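Local structure of Poly(A) RNA polymerase protein 2 (Saccharomyces cerevisiae, 3NYB) at residues Q55-A60 and R93-S98. The protein adds adenosine tails to RNA as the catalytic poly(A) polymerase subunit of TRAMP, a nuclear RNA surveillance complex. The protein carries 1 engineered substitution. Residues are numbered along the deposited sequence; the frame is centred on the assembly and turned at random.
Sequences QLWPDA and RNNLYS
Asn95 O, a backbone carbonyl on helix 92-105, is met by the benzo rim of Trp57, whose CH2 lies 3.6 Å from it. The oxygen sits at the edge of the indole, near the ring plane, where aromatic C-H groups carry a slight positive charge, so the contact is probably weakly favourable, though it is not a hydrogen bond. Tryptophan suits the loop because its long flat ring spans the distance to the helix; CG stands anti to its own carbonyl carbon (chi1 -50°), which brings the CZ2-CH2 edge against the helix. Asn95 CB, 4.0 Å from Trp57 CZ2, and the OD1 side of the amide lie along that edge, the carboxamide turned 59° from the indole plane. Asparagine can do this while ND2 bonds to Leu87 O, in a loop that Trp57 also touches. Leu56, a branched carbon side chain, backs the ring with CB 3.5 Å above the centre of one indole face, and its CD1 meets Ser98 O at 4.0 Å. Ser98 is small, and its OG bonds back to Asn94 O, 3.1 Å away and tilted 22° from the carbonyl plane, using the hydroxyl's hydrogen within the helix. Starting at Trp57 itself, a type I beta turn to Ala60 leads the chain on to edge strand 62-65 of the palm sheet. The join is thus a small surface contact, largely van der Waals, of Trp57 and Leu56 laid against helix carbonyls and the Asn95 side chain, whose ND2, like Ser98 OG, is tied off elsewhere.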
loop_
_atom_site.group_PDB
_atom_site.type_symbol
_atom_site.label_atom_id
_atom_site.label_comp_id
_atom_site.label_asym_id
_atom_site.label_seq_id
_atom_site.Cartn_x
_atom_site.Cartn_y
_atom_site.Cartn_z
ATOM N N GLN A 55 -21.492 -27.273 11.186
ATOM C CA GLN A 55 -21.488 -28.704 11.491
ATOM C C GLN A 55 -20.718 -29.075 12.752
ATOM O O GLN A 55 -21.072 -30.040 13.427
ATOM C CB GLN A 55 -20.942 -29.509 10.315
ATOM C CG GLN A 55 -21.926 -29.687 9.194
ATOM C CD GLN A 55 -21.250 -30.045 7.902
ATOM O OE1 GLN A 55 -21.905 -30.233 6.877
ATOM N NE2 GLN A 55 -19.924 -30.137 7.936
ATOM N N LEU A 56 -19.649 -28.340 13.042
ATOM C CA LEU A 56 -18.896 -28.551 14.280
ATOM C C LEU A 56 -19.543 -27.798 15.436
ATOM O O LEU A 56 -19.707 -28.334 16.533
ATOM C CB LEU A 56 -17.447 -28.078 14.142
ATOM C CG LEU A 56 -16.528 -28.780 13.143
ATOM C CD1 LEU A 56 -15.095 -28.331 13.356
ATOM C CD2 LEU A 56 -16.637 -30.295 13.253
ATOM N N TRP A 57 -19.901 -26.545 15.171
ATOM C CA TRP A 57 -20.444 -25.647 16.174
ATOM C C TRP A 57 -21.604 -24.896 15.558
ATOM O O TRP A 57 -21.402 -23.866 14.925
ATOM C CB TRP A 57 -19.370 -24.653 16.617
ATOM C CG TRP A 57 -18.076 -25.306 16.983
ATOM C CD1 TRP A 57 -17.827 -26.058 18.098
ATOM C CD2 TRP A 57 -16.856 -25.281 16.247
ATOM N NE1 TRP A 57 -16.530 -26.499 18.101
ATOM C CE2 TRP A 57 -15.895 -26.026 16.950
ATOM C CE3 TRP A 57 -16.456 -24.693 15.031
ATOM C CZ2 TRP A 57 -14.589 -26.212 16.529
ATOM C CZ3 TRP A 57 -15.152 -24.869 14.599
ATOM C CH2 TRP A 57 -14.236 -25.618 15.344
ATOM N N PRO A 58 -22.827 -25.424 15.723
ATOM C CA PRO A 58 -24.036 -24.832 15.131
ATOM C C PRO A 58 -24.287 -23.392 15.578
ATOM O O PRO A 58 -25.056 -22.674 14.927
ATOM C CB PRO A 58 -25.158 -25.768 15.612
ATOM C CG PRO A 58 -24.545 -26.553 16.734
ATOM C CD PRO A 58 -23.120 -26.724 16.346
ATOM N N ASP A 59 -23.630 -22.978 16.658
ATOM C CA ASP A 59 -23.728 -21.600 17.144
ATOM C C ASP A 59 -22.818 -20.602 16.412
ATOM O O ASP A 59 -23.029 -19.388 16.482
ATOM C CB ASP A 59 -23.437 -21.543 18.644
ATOM C CG ASP A 59 -24.561 -22.121 19.476
ATOM O OD1 ASP A 59 -25.671 -22.312 18.926
ATOM O OD2 ASP A 59 -24.332 -22.383 20.677
ATOM N N ALA A 60 -21.807 -21.109 15.715
ATOM C CA ALA A 60 -20.805 -20.250 15.098
ATOM C C ALA A 60 -21.260 -19.681 13.757
ATOM O O ALA A 60 -22.030 -20.307 13.033
ATOM C CB ALA A 60 -19.492 -21.006 14.936
ATOM N N ARG A 93 -6.367 -22.868 19.355
ATOM C CA ARG A 93 -5.614 -23.788 18.559
ATOM C C ARG A 93 -6.335 -25.111 18.472
ATOM O O ARG A 93 -6.554 -25.657 17.350
ATOM C CB ARG A 93 -4.226 -24.006 19.118
ATOM C CG ARG A 93 -3.278 -22.886 18.650
ATOM C CD ARG A 93 -1.880 -23.058 19.166
ATOM N NE ARG A 93 -1.002 -21.970 18.706
ATOM C CZ ARG A 93 -1.112 -20.701 19.116
ATOM N NH1 ARG A 93 -2.010 -20.392 20.030
ATOM N NH2 ARG A 93 -0.345 -19.730 18.635
ATOM N N ASN A 94 -6.566 -25.721 19.638
ATOM C CA ASN A 94 -7.284 -26.995 19.695
ATOM C C ASN A 94 -8.476 -27.029 18.731
ATOM O O ASN A 94 -8.718 -28.038 18.075
ATOM C CB ASN A 94 -7.802 -27.177 21.106
ATOM C CG ASN A 94 -6.675 -27.333 22.136
ATOM O OD1 ASN A 94 -5.515 -27.723 21.840
ATOM N ND2 ASN A 94 -7.030 -27.056 23.369
ATOM N N ASN A 95 -9.187 -25.902 18.614
ATOM C CA ASN A 95 -10.384 -25.783 17.749
ATOM C C ASN A 95 -10.002 -25.655 16.278
ATOM O O ASN A 95 -10.722 -26.121 15.400
ATOM C CB ASN A 95 -11.275 -24.602 18.186
ATOM C CG ASN A 95 -12.064 -24.914 19.476
ATOM O OD1 ASN A 95 -12.260 -26.090 19.831
ATOM N ND2 ASN A 95 -12.535 -23.878 20.157
ATOM N N LEU A 96 -8.876 -24.999 16.005
ATOM C CA LEU A 96 -8.383 -24.945 14.637
ATOM C C LEU A 96 -7.982 -26.350 14.152
ATOM O O LEU A 96 -8.285 -26.723 13.015
ATOM C CB LEU A 96 -7.234 -23.944 14.474
ATOM C CG LEU A 96 -7.529 -22.435 14.560
ATOM C CD1 LEU A 96 -6.271 -21.621 14.871
ATOM C CD2 LEU A 96 -8.185 -21.899 13.297
ATOM N N TYR A 97 -7.309 -27.129 15.001
ATOM C CA TYR A 97 -6.931 -28.491 14.621
ATOM C C TYR A 97 -8.168 -29.286 14.206
ATOM O O TYR A 97 -8.130 -30.059 13.244
ATOM C CB TYR A 97 -6.189 -29.209 15.755
ATOM C CG TYR A 97 -5.008 -28.445 16.306
ATOM C CD1 TYR A 97 -4.767 -28.390 17.679
ATOM C CD2 TYR A 97 -4.142 -27.761 15.459
ATOM C CE1 TYR A 97 -3.691 -27.690 18.191
ATOM C CE2 TYR A 97 -3.062 -27.057 15.962
ATOM C CZ TYR A 97 -2.839 -27.025 17.328
ATOM O OH TYR A 97 -1.766 -26.321 17.829
ATOM N N SER A 98 -9.266 -29.074 14.927
ATOM C CA SER A 98 -10.511 -29.793 14.669
ATOM C C SER A 98 -11.161 -29.347 13.367
ATOM O O SER A 98 -11.655 -30.169 12.597
ATOM C CB SER A 98 -11.490 -29.595 15.825
ATOM O OG SER A 98 -10.885 -29.944 17.054
#